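Local coordinates for protein prophenoloxidase b (Marsupenaeus japonicus, PDB 3WKY) that is a crustacean hemolymph prophenoloxidase, a type 3 copper protein that, once activated, probably hydroxylates monophenols and oxidises o-diphenols, at residues 421-426 against 594-599; 482-487 against 546-551; 490-495 against 540-545; 498-503 against 532-537. All blocks are in the same frame, centred on the assembly; numbering follows the deposited sequence.

Interaction 1: 421-426 against 594-599. With NAG (2-acetamido-2-deoxy-beta-D-glucopyranose), chain E.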
# COMPACT_ATOMS: atom_id res chain seq x y z
N GLY A 421 -11.44 39.19 -41.45
CA GLY A 421 -10.51 40.29 -41.68
C GLY A 421 -10.54 40.76 -43.12
O GLY A 421 -10.90 39.99 -44.01
N ASN A 422 -10.15 42.01 -43.36
CA ASN A 422 -10.17 42.57 -44.71
C ASN A 422 -8.95 42.16 -45.54
O ASN A 422 -8.98 42.21 -46.77
CB ASN A 422 -10.27 44.10 -44.65
CG ASN A 422 -11.65 44.59 -44.26
OD1 ASN A 422 -12.63 44.35 -44.96
ND2 ASN A 422 -11.74 45.28 -43.13
N ILE A 423 -7.87 41.77 -44.87
CA ILE A 423 -6.62 41.45 -45.56
C ILE A 423 -6.49 39.95 -45.82
O ILE A 423 -6.79 39.16 -44.94
CB ILE A 423 -5.40 41.96 -44.77
CG1 ILE A 423 -5.48 43.48 -44.60
CG2 ILE A 423 -4.11 41.59 -45.45
CD1 ILE A 423 -5.57 44.22 -45.90
N THR A 424 -6.06 39.58 -47.02
CA THR A 424 -5.83 38.19 -47.40
C THR A 424 -4.36 37.86 -47.25
O THR A 424 -3.50 38.64 -47.66
CB THR A 424 -6.24 37.95 -48.89
OG1 THR A 424 -7.67 38.02 -49.02
CG2 THR A 424 -5.78 36.58 -49.36
N VAL A 425 -4.04 36.72 -46.64
CA VAL A 425 -2.64 36.30 -46.60
C VAL A 425 -2.35 35.36 -47.77
O VAL A 425 -3.02 34.33 -47.93
CB VAL A 425 -2.30 35.60 -45.26
CG1 VAL A 425 -0.85 35.12 -45.26
CG2 VAL A 425 -2.54 36.56 -44.10
N LEU A 426 -1.36 35.71 -48.59
CA LEU A 426 -1.12 34.99 -49.84
C LEU A 426 0.07 34.05 -49.76
O LEU A 426 0.08 33.01 -50.42
CB LEU A 426 -0.90 35.97 -51.00
CG LEU A 426 -2.11 36.82 -51.38
CD1 LEU A 426 -1.73 37.83 -52.47
CD2 LEU A 426 -3.23 35.92 -51.86
N VAL A 594 0.16 32.06 -39.39
CA VAL A 594 0.16 33.50 -39.64
C VAL A 594 -1.26 34.01 -39.79
O VAL A 594 -2.03 33.49 -40.60
CB VAL A 594 0.94 33.84 -40.94
CG1 VAL A 594 0.93 35.36 -41.20
CG2 VAL A 594 2.35 33.29 -40.89
N MET A 595 -1.63 35.03 -39.01
CA MET A 595 -2.93 35.66 -39.17
C MET A 595 -2.83 37.18 -39.33
O MET A 595 -2.11 37.85 -38.58
CB MET A 595 -3.85 35.33 -38.00
CG MET A 595 -5.25 35.92 -38.11
SD MET A 595 -6.23 35.51 -36.65
CE MET A 595 -7.86 36.10 -37.10
N ALA A 596 -3.53 37.72 -40.32
CA ALA A 596 -3.63 39.17 -40.48
C ALA A 596 -4.96 39.62 -39.89
O ALA A 596 -6.03 39.21 -40.35
CB ALA A 596 -3.53 39.56 -41.96
N THR A 597 -4.91 40.45 -38.86
CA THR A 597 -6.14 40.88 -38.22
C THR A 597 -6.35 42.38 -38.38
O THR A 597 -5.40 43.16 -38.45
CB THR A 597 -6.17 40.48 -36.74
OG1 THR A 597 -7.46 40.73 -36.18
CG2 THR A 597 -5.15 41.26 -35.99
N ASP A 598 -7.61 42.78 -38.49
CA ASP A 598 -7.94 44.19 -38.64
C ASP A 598 -7.63 44.91 -37.34
O ASP A 598 -7.83 44.36 -36.25
CB ASP A 598 -9.42 44.37 -38.98
CG ASP A 598 -9.83 43.64 -40.25
OD1 ASP A 598 -8.99 43.49 -41.17
OD2 ASP A 598 -11.01 43.23 -40.32
N VAL A 599 -7.13 46.14 -37.42
CA VAL A 599 -6.89 46.91 -36.20
C VAL A 599 -8.02 47.90 -35.96
O VAL A 599 -8.04 48.99 -36.53
CB VAL A 599 -5.55 47.67 -36.23
CG1 VAL A 599 -5.32 48.36 -34.89
CG2 VAL A 599 -4.41 46.73 -36.52
C1 NAG E . -13.06 45.84 -43.00
C2 NAG E . -13.89 45.17 -41.89
C3 NAG E . -14.86 46.08 -41.11
C4 NAG E . -14.54 47.57 -41.19
C5 NAG E . -14.17 47.92 -42.62
C6 NAG E . -13.98 49.42 -42.78
C7 NAG E . -14.30 42.83 -42.52
C8 NAG E . -14.51 42.11 -43.82
N2 NAG E . -14.69 44.10 -42.47
O3 NAG E . -14.85 45.69 -39.76
O4 NAG E . -15.66 48.33 -40.80
O5 NAG E . -12.97 47.25 -42.90
O6 NAG E . -13.04 49.88 -41.83
O7 NAG E . -13.80 42.22 -41.57
O HOH W 1 -7.31 41.27 -41.96

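Interaction 2: 482-487 against 546-551. With NAG (2-acetamido-2-deoxy-beta-D-glucopyranose), chain F.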
# COMPACT_ATOMS: atom_id res chain seq x y z
N HIS A 482 21.30 30.47 -31.99
CA HIS A 482 20.76 30.28 -33.34
C HIS A 482 21.20 31.46 -34.20
O HIS A 482 21.42 32.55 -33.67
CB HIS A 482 19.23 30.25 -33.28
CG HIS A 482 18.62 31.58 -32.93
ND1 HIS A 482 18.27 32.51 -33.89
CD2 HIS A 482 18.32 32.14 -31.74
CE1 HIS A 482 17.77 33.58 -33.29
NE2 HIS A 482 17.79 33.38 -31.98
N PRO A 483 21.34 31.25 -35.52
CA PRO A 483 21.59 32.36 -36.46
C PRO A 483 20.38 33.28 -36.56
O PRO A 483 19.25 32.80 -36.37
CB PRO A 483 21.78 31.65 -37.80
CG PRO A 483 22.17 30.25 -37.46
CD PRO A 483 21.45 29.93 -36.17
N ASP A 484 20.59 34.56 -36.87
CA ASP A 484 19.46 35.44 -37.20
C ASP A 484 18.66 34.85 -38.36
O ASP A 484 19.21 34.14 -39.21
CB ASP A 484 19.93 36.84 -37.61
CG ASP A 484 20.55 37.63 -36.47
OD1 ASP A 484 20.31 37.30 -35.29
OD2 ASP A 484 21.27 38.61 -36.77
N PHE A 485 17.37 35.15 -38.40
CA PHE A 485 16.55 34.81 -39.55
C PHE A 485 15.54 35.92 -39.81
O PHE A 485 15.28 36.76 -38.95
CB PHE A 485 15.84 33.46 -39.38
CG PHE A 485 14.87 33.42 -38.22
CD1 PHE A 485 15.30 33.10 -36.94
CD2 PHE A 485 13.51 33.66 -38.42
CE1 PHE A 485 14.42 33.06 -35.88
CE2 PHE A 485 12.61 33.61 -37.36
CZ PHE A 485 13.07 33.31 -36.09
N SER A 486 14.99 35.93 -41.02
CA SER A 486 13.89 36.83 -41.32
C SER A 486 12.75 36.05 -41.94
O SER A 486 12.92 34.89 -42.32
CB SER A 486 14.33 37.94 -42.27
OG SER A 486 14.45 37.43 -43.58
N TYR A 487 11.58 36.67 -42.02
CA TYR A 487 10.46 36.06 -42.71
C TYR A 487 9.73 37.14 -43.51
O TYR A 487 9.78 38.32 -43.15
CB TYR A 487 9.50 35.34 -41.75
CG TYR A 487 8.79 36.23 -40.76
CD1 TYR A 487 7.67 36.97 -41.13
CD2 TYR A 487 9.20 36.31 -39.43
CE1 TYR A 487 7.03 37.79 -40.24
CE2 TYR A 487 8.55 37.12 -38.52
CZ TYR A 487 7.47 37.85 -38.93
OH TYR A 487 6.82 38.67 -38.03
N THR A 546 8.28 42.22 -44.18
CA THR A 546 9.46 41.46 -43.81
C THR A 546 9.87 41.82 -42.39
O THR A 546 9.96 43.01 -42.05
CB THR A 546 10.64 41.79 -44.75
OG1 THR A 546 10.36 41.27 -46.06
CG2 THR A 546 11.93 41.18 -44.22
N ARG A 547 10.09 40.81 -41.56
CA ARG A 547 10.53 41.03 -40.19
C ARG A 547 11.80 40.26 -39.91
O ARG A 547 11.95 39.11 -40.33
CB ARG A 547 9.44 40.60 -39.20
CG ARG A 547 8.27 41.55 -39.14
CD ARG A 547 8.55 42.73 -38.24
NE ARG A 547 8.23 42.42 -36.85
CZ ARG A 547 8.16 43.32 -35.87
NH1 ARG A 547 8.39 44.60 -36.13
NH2 ARG A 547 7.85 42.94 -34.64
N HIS A 548 12.72 40.89 -39.19
CA HIS A 548 13.97 40.25 -38.77
C HIS A 548 13.74 39.65 -37.39
O HIS A 548 12.95 40.17 -36.61
CB HIS A 548 15.10 41.28 -38.67
CG HIS A 548 16.45 40.69 -38.40
ND1 HIS A 548 16.86 40.31 -37.14
CD2 HIS A 548 17.48 40.43 -39.23
CE1 HIS A 548 18.09 39.82 -37.21
NE2 HIS A 548 18.49 39.89 -38.46
N SER A 549 14.45 38.58 -37.08
CA SER A 549 14.25 37.89 -35.80
C SER A 549 14.55 38.79 -34.60
O SER A 549 13.88 38.69 -33.57
CB SER A 549 15.01 36.57 -35.78
OG SER A 549 16.41 36.74 -35.94
N ASN A 550 15.52 39.70 -34.73
CA ASN A 550 15.87 40.61 -33.63
C ASN A 550 14.77 41.63 -33.35
O ASN A 550 14.82 42.33 -32.36
CB ASN A 550 17.17 41.36 -33.91
CG ASN A 550 18.41 40.55 -33.59
OD1 ASN A 550 18.33 39.37 -33.24
ND2 ASN A 550 19.58 41.19 -33.73
N GLU A 551 13.78 41.72 -34.24
CA GLU A 551 12.68 42.67 -34.04
C GLU A 551 11.50 42.04 -33.33
O GLU A 551 10.52 42.72 -33.05
CB GLU A 551 12.15 43.19 -35.39
CG GLU A 551 13.15 43.80 -36.33
CD GLU A 551 12.48 44.31 -37.60
OE1 GLU A 551 12.00 45.47 -37.59
OE2 GLU A 551 12.39 43.55 -38.58
C1 NAG F . 20.73 40.32 -33.56
C2 NAG F . 21.75 41.09 -34.41
C3 NAG F . 23.10 40.39 -34.34
C4 NAG F . 23.55 40.30 -32.89
C5 NAG F . 22.45 39.71 -32.00
C6 NAG F . 22.82 39.90 -30.53
C7 NAG F . 21.16 42.47 -36.33
C8 NAG F . 21.24 42.56 -37.82
N2 NAG F . 21.31 41.25 -35.79
O3 NAG F . 24.06 41.11 -35.08
O4 NAG F . 24.70 39.49 -32.80
O5 NAG F . 21.20 40.34 -32.22
O6 NAG F . 22.51 41.23 -30.16
O7 NAG F . 20.96 43.48 -35.65
O HOH W 2 12.10 36.76 -38.25

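Interaction 3: 490-495 against 540-545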
# COMPACT_ATOMS: atom_id res chain seq x y z
N THR A 490 3.41 37.76 -47.62
CA THR A 490 2.79 38.42 -48.76
C THR A 490 1.30 38.52 -48.49
O THR A 490 0.64 37.50 -48.23
CB THR A 490 3.03 37.62 -50.05
OG1 THR A 490 4.44 37.44 -50.25
CG2 THR A 490 2.43 38.34 -51.26
N VAL A 491 0.75 39.74 -48.53
CA VAL A 491 -0.67 39.93 -48.29
C VAL A 491 -1.34 40.68 -49.44
O VAL A 491 -0.67 41.30 -50.27
CB VAL A 491 -0.94 40.67 -46.98
CG1 VAL A 491 -0.25 39.97 -45.81
CG2 VAL A 491 -0.49 42.12 -47.07
N ASN A 492 -2.67 40.63 -49.48
CA ASN A 492 -3.42 41.46 -50.42
C ASN A 492 -4.49 42.26 -49.71
O ASN A 492 -5.25 41.72 -48.89
CB ASN A 492 -4.07 40.62 -51.52
CG ASN A 492 -4.70 41.48 -52.61
OD1 ASN A 492 -4.01 42.29 -53.23
ND2 ASN A 492 -6.01 41.32 -52.83
N ASN A 493 -4.54 43.55 -50.01
CA ASN A 493 -5.64 44.40 -49.57
C ASN A 493 -6.54 44.58 -50.78
O ASN A 493 -6.19 45.31 -51.71
CB ASN A 493 -5.10 45.75 -49.10
CG ASN A 493 -6.20 46.73 -48.74
OD1 ASN A 493 -7.39 46.43 -48.83
ND2 ASN A 493 -5.79 47.92 -48.32
N PRO A 494 -7.70 43.90 -50.77
CA PRO A 494 -8.62 43.96 -51.91
C PRO A 494 -9.58 45.13 -51.82
O PRO A 494 -10.41 45.30 -52.71
CB PRO A 494 -9.40 42.65 -51.79
CG PRO A 494 -9.46 42.41 -50.29
CD PRO A 494 -8.11 42.89 -49.77
N THR A 495 -9.48 45.93 -50.77
CA THR A 495 -10.40 47.05 -50.60
C THR A 495 -9.90 48.30 -51.33
O THR A 495 -8.84 48.28 -51.97
CB THR A 495 -10.63 47.39 -49.13
OG1 THR A 495 -9.50 48.11 -48.62
CG2 THR A 495 -10.85 46.10 -48.29
N PRO A 540 -4.10 49.62 -50.97
CA PRO A 540 -4.83 48.70 -51.83
C PRO A 540 -3.85 47.94 -52.71
O PRO A 540 -2.88 48.53 -53.20
CB PRO A 540 -5.70 49.63 -52.67
CG PRO A 540 -6.00 50.76 -51.72
CD PRO A 540 -4.73 50.95 -50.92
N GLY A 541 -4.08 46.64 -52.88
CA GLY A 541 -3.16 45.80 -53.63
C GLY A 541 -2.25 44.93 -52.77
O GLY A 541 -2.46 44.77 -51.56
N ILE A 542 -1.22 44.38 -53.41
CA ILE A 542 -0.32 43.43 -52.78
C ILE A 542 0.80 44.11 -51.99
O ILE A 542 1.34 45.13 -52.41
CB ILE A 542 0.27 42.47 -53.84
CG1 ILE A 542 -0.80 41.47 -54.28
CG2 ILE A 542 1.51 41.75 -53.33
CD1 ILE A 542 -0.28 40.36 -55.16
N ALA A 543 1.14 43.56 -50.82
CA ALA A 543 2.24 44.09 -50.02
C ALA A 543 3.10 42.96 -49.48
O ALA A 543 2.61 41.84 -49.28
CB ALA A 543 1.73 44.97 -48.89
N TYR A 544 4.37 43.25 -49.26
CA TYR A 544 5.31 42.31 -48.67
C TYR A 544 5.75 42.89 -47.34
O TYR A 544 6.20 44.04 -47.28
CB TYR A 544 6.51 42.09 -49.59
CG TYR A 544 6.13 41.69 -50.99
CD1 TYR A 544 5.82 40.37 -51.29
CD2 TYR A 544 6.07 42.62 -52.02
CE1 TYR A 544 5.47 39.99 -52.57
CE2 TYR A 544 5.72 42.25 -53.31
CZ TYR A 544 5.42 40.93 -53.57
OH TYR A 544 5.06 40.53 -54.84
N ILE A 545 5.61 42.11 -46.27
CA ILE A 545 6.02 42.57 -44.96
C ILE A 545 7.11 41.64 -44.46
O ILE A 545 6.91 40.43 -44.35
CB ILE A 545 4.85 42.59 -43.95
CG1 ILE A 545 3.75 43.55 -44.43
CG2 ILE A 545 5.33 43.02 -42.59
CD1 ILE A 545 2.49 42.85 -44.87

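Interaction 4: 498-503 against 532-537. With NAG (2-acetamido-2-deoxy-beta-D-glucopyranose), chain E.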
# COMPACT_ATOMS: atom_id res chain seq x y z
N PHE A 498 -6.65 52.35 -47.58
CA PHE A 498 -5.54 51.83 -46.81
C PHE A 498 -6.10 51.09 -45.61
O PHE A 498 -7.12 51.49 -45.04
CB PHE A 498 -4.64 52.97 -46.33
CG PHE A 498 -3.68 53.46 -47.37
CD1 PHE A 498 -4.10 54.31 -48.38
CD2 PHE A 498 -2.35 53.06 -47.35
CE1 PHE A 498 -3.22 54.75 -49.35
CE2 PHE A 498 -1.46 53.50 -48.32
CZ PHE A 498 -1.90 54.35 -49.32
N LYS A 499 -5.44 50.00 -45.22
CA LYS A 499 -5.92 49.20 -44.09
C LYS A 499 -4.78 48.97 -43.11
O LYS A 499 -3.65 48.69 -43.53
CB LYS A 499 -6.47 47.86 -44.58
CG LYS A 499 -7.75 47.93 -45.40
CD LYS A 499 -8.94 48.34 -44.55
CE LYS A 499 -10.22 48.30 -45.36
NZ LYS A 499 -11.38 48.82 -44.58
N ARG A 500 -5.07 49.11 -41.82
CA ARG A 500 -4.11 48.77 -40.78
C ARG A 500 -4.33 47.31 -40.41
O ARG A 500 -5.47 46.83 -40.39
CB ARG A 500 -4.34 49.61 -39.53
CG ARG A 500 -4.17 51.11 -39.69
CD ARG A 500 -4.28 51.82 -38.34
NE ARG A 500 -5.42 51.35 -37.55
CZ ARG A 500 -6.69 51.69 -37.79
NH1 ARG A 500 -6.97 52.50 -38.81
NH2 ARG A 500 -7.67 51.23 -37.02
N MET A 501 -3.25 46.60 -40.12
CA MET A 501 -3.42 45.25 -39.62
C MET A 501 -2.38 44.88 -38.59
O MET A 501 -1.32 45.50 -38.50
CB MET A 501 -3.39 44.26 -40.78
CG MET A 501 -2.08 44.24 -41.47
SD MET A 501 -1.48 42.56 -41.41
CE MET A 501 -0.99 42.38 -43.12
N LYS A 502 -2.71 43.87 -37.78
CA LYS A 502 -1.76 43.28 -36.85
C LYS A 502 -1.47 41.85 -37.33
O LYS A 502 -2.39 41.08 -37.57
CB LYS A 502 -2.33 43.29 -35.43
CG LYS A 502 -1.58 42.39 -34.45
CD LYS A 502 -1.81 42.82 -33.01
CE LYS A 502 -0.82 43.90 -32.61
NZ LYS A 502 -1.04 44.38 -31.22
N LEU A 503 -0.20 41.53 -37.52
CA LEU A 503 0.19 40.18 -37.89
C LEU A 503 0.41 39.40 -36.59
O LEU A 503 1.02 39.91 -35.65
CB LEU A 503 1.47 40.20 -38.72
CG LEU A 503 1.23 40.56 -40.19
CD1 LEU A 503 2.56 40.77 -40.91
CD2 LEU A 503 0.42 39.46 -40.86
N VAL A 532 4.05 39.21 -32.82
CA VAL A 532 2.72 39.81 -32.88
C VAL A 532 2.93 41.31 -32.88
O VAL A 532 3.45 41.86 -31.91
CB VAL A 532 1.85 39.40 -31.66
CG1 VAL A 532 0.58 40.25 -31.59
CG2 VAL A 532 1.51 37.91 -31.72
N PHE A 533 2.55 41.99 -33.97
CA PHE A 533 2.89 43.40 -34.11
C PHE A 533 1.98 44.09 -35.13
O PHE A 533 1.41 43.42 -36.01
CB PHE A 533 4.34 43.53 -34.56
CG PHE A 533 4.57 43.06 -35.97
CD1 PHE A 533 4.75 41.71 -36.25
CD2 PHE A 533 4.57 43.96 -37.03
CE1 PHE A 533 4.94 41.27 -37.54
CE2 PHE A 533 4.75 43.53 -38.32
CZ PHE A 533 4.94 42.18 -38.58
N GLU A 534 1.85 45.41 -35.02
CA GLU A 534 1.09 46.16 -36.03
C GLU A 534 1.98 46.62 -37.18
O GLU A 534 3.12 47.02 -36.98
CB GLU A 534 0.35 47.36 -35.42
CG GLU A 534 -0.53 48.10 -36.44
CD GLU A 534 -1.36 49.22 -35.84
OE1 GLU A 534 -1.53 49.24 -34.60
OE2 GLU A 534 -1.85 50.07 -36.62
N THR A 535 1.46 46.52 -38.39
CA THR A 535 2.20 46.94 -39.58
C THR A 535 1.92 48.40 -39.89
O THR A 535 1.04 49.02 -39.29
CB THR A 535 1.74 46.14 -40.80
OG1 THR A 535 0.38 46.48 -41.10
CG2 THR A 535 1.86 44.64 -40.55
N ASP A 536 2.68 48.95 -40.84
CA ASP A 536 2.29 50.20 -41.46
C ASP A 536 0.98 49.94 -42.19
O ASP A 536 0.69 48.80 -42.55
CB ASP A 536 3.35 50.65 -42.47
CG ASP A 536 4.69 50.95 -41.82
OD1 ASP A 536 4.70 51.50 -40.70
OD2 ASP A 536 5.73 50.62 -42.43
N PRO A 537 0.16 50.99 -42.39
CA PRO A 537 -1.05 50.84 -43.21
C PRO A 537 -0.74 50.18 -44.55
O PRO A 537 0.29 50.46 -45.16
CB PRO A 537 -1.48 52.29 -43.44
CG PRO A 537 -1.00 53.01 -42.22
CD PRO A 537 0.31 52.35 -41.85
C1 NAG E . -13.06 45.84 -43.00
C2 NAG E . -13.89 45.17 -41.89
C3 NAG E . -14.86 46.08 -41.11
C4 NAG E . -14.54 47.57 -41.19
C5 NAG E . -14.17 47.92 -42.62
C6 NAG E . -13.98 49.42 -42.78
C7 NAG E . -14.30 42.83 -42.52
C8 NAG E . -14.51 42.11 -43.82
N2 NAG E . -14.69 44.10 -42.47
O3 NAG E . -14.85 45.69 -39.76
O4 NAG E . -15.66 48.33 -40.80
O5 NAG E . -12.97 47.25 -42.90
O6 NAG E . -13.04 49.88 -41.83
O7 NAG E . -13.80 42.22 -41.57

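Interaction 1: 421-426 against 594-599
Asp598 OD1 takes hydrogen bonds from two donors near the end of strand 588-598. The first is the backbone of Asn422, with Asn422 N 2.9 Å from Asp598 OD1. This bond is nearly straight, 170° at the hydrogen, and it uses the syn lone pair of OD1. The second donor is a water, whose oxygen lies 2.9 Å from Asp598 OD1. The same water donates to Ala596 O and accepts from Ile423 N. One water thus ties three groups and bridges the two backbones. Ala596 O has a further donor in Asn654 ND2.

Asp598 CG lies anti to the carbonyl carbon of its own residue (chi1 -58°), and Asp598 CG comes 3.7 Å from Gly421 CA. The other oxygen is closer still, with Asp598 OD2 3.3 Å from Gly421 CA. Gly421 has no side chain; a CB here would point at 594-599 and come tight against Ala596 O. Asn422 ND2 carries the glycan, bonded to NAG C1 at 1.4 Å. The acetamido oxygen of that sugar, NAG O7, stands 3.2 Å from Asp598 OD2.

Further along, the contact turns apolar. Ala596 CB meets Val425 CG2 at 3.8 Å. Ile423 CG2, in one of two modelled conformers, reaches the same methyl, Ala596 CB, at 4.1 Å. Val425 CG1 also faces Val594 CG1, more loosely. Met501 packs on both Ile423 and Ala596, and Met656 on Val425. Strand 424-432 belongs to a three-stranded sheet and strand 588-598 to a seven-stranded one. Apolar side chains packed between two sheets are characteristic of the beta sandwich in the hemocyanin Ig-like domain.

Interaction 2: 482-487 against 546-551
The Phe485 ring has Ser549 CB over one face, 3.6 Å from the centroid and 15° off the ring normal. The Tyr487 ring is covered by Arg547 CB, which lies 3.9 Å from the Tyr487 centroid. Both are CH-pi contacts. The Tyr487 and Arg547 side chains run side by side in the same direction, and Asp531 OD2 binds both Tyr487 OH and Arg547 NE. The His548 ring, in one of two modelled conformers, has Phe485 O over one face. Asp484 OD2 and Asn550 N lie at its edge, in the ring plane. Asn550 N donates to His548 ND1 at 2.8 Å.

The backbones form an antiparallel ladder in the three-stranded sheet of the Ig-like domain. Tyr487 and Arg547 are a hydrogen-bonded pair, and Ser486 and His548 a non-hydrogen-bonded one. Where strand 541-548 ends, a serine side chain extends the ladder. Ser549 OG accepts from Phe485 N at 3.1 Å, almost straight at 170°. Its torsion explains this: OG sits between the backbone N and the carbonyl carbon (chi1 60°). Ser549 N returns a 2.7 Å bond to Phe485 O.

The glycan is joined through Asn550 ND2 to NAG C1. Its amide, NAG N2, donates to Asp484 OD2 at 2.8 Å. Arg576 pairs with Asp484 OD1 and also donates to Asn550 OD1.

Interaction 3: 490-495 against 540-545
Asn493 and Gly541 form a hydrogen-bonded antiparallel pair. Asn493 N lies 2.9 Å from Gly541 O, and Gly541 N lies 2.8 Å from Asn493 O. Val491 and Ala543 repeat the pattern, with two bonds of the same kind between their backbones.

Side chains add to the ladder on both faces. Val491 CG2 touches Ile545 CD1 at 3.8 Å and, a little farther off, Ala543 CB. On the other face Thr490 and Tyr544 lie side by side, pointing the same way. Thr490 OG1 approaches the ring edge, 3.4 Å from Tyr544 CD1.

The Asn493 amide shapes the turn that follows. Its CG lies anti to the backbone N (chi1 175°), over on the side of Pro540, with Asn493 CG 3.9 Å from Pro540 CA. Asn493 OD1 accepts from Thr495 N at 2.9 Å, an Asx turn. Thr495 OG1 also donates to Asn493 OD1, at 2.7 Å and on a lone pair. Asn493 ND2 donates to Asp497 O and Ile538 O. An alanine here would probably leave both Thr495 donors without their acceptor, take the donor from Asp497 O and Ile538 O, and free the turn to shift. At the backbone angles of Gly541 (phi 103°, psi -166°) a CB would press on Pro540 O, favouring glycine.

Backbone bonds thus join the strands, while one buried amide, with donors and acceptors both engaged, fixes how the chain leaves the sheet.

Interaction 4: 498-503 against 532-537
Leu503 and Phe533 lie side by side and point the same way, with Leu503 CD1 3.6 Å from Phe533 CZ. Thr535 crosses Leu503 at about a right angle, its CG2 3.9 Å from Leu503 CD1. Thr535 also meets Met501, where Thr535 OG1 lies 3.3 Å from Met501 CG. OG1 sits there because it lies between its backbone N and carbonyl carbon (chi1 66°). Its backbone is fixed by a straight bond (174°) from Thr535 N to Met501 O at 3.0 Å. Thr535 OG1 donates to Asp536 O at 2.8 Å. An alanine in its place would probably leave Asp536 O without this donor and open a gap beside Met501 and Leu503.

Arg500 and Glu534 cross obliquely on the exposed side, their flat groups 54° apart. Their salt bridge is long, Arg500 NE to Glu534 OE2 3.9 Å, in one of two modelled Glu534 conformers. Lys499 CB points away from 532-537, and Lys499 NZ donates to the glycan ring oxygen, NAG O5, at 2.8 Å.

Within the chain, strand 528-534 is the edge strand on this side of the seven-stranded sheet. Strand 501-509 lies between it and strand 588-598. From the other sheet, Ile545 packs on Met501, Leu503 and Phe533.

In the fold
All four contacts belong to the two sheets of the Ig-like domain. Interactions 2 and 3 are successive parts of one ladder, strand 485-493 with strand 541-548, their centres about 21 Å apart. Interaction 4 lies in the larger sheet, and interaction 1 packs one sheet on the other. Interaction 1 is about 9 Å, centre to centre, from both interaction 3 and interaction 4. Backbone bonds join it to each: Leu426 N to Thr490 O at 2.7 Å, and Lys502 N to Thr597 O at 2.9 Å. Interactions 1 and 4 share one glycan, while interaction 2 carries another. None of the four supplies a residue of the copper-oxygen pocket.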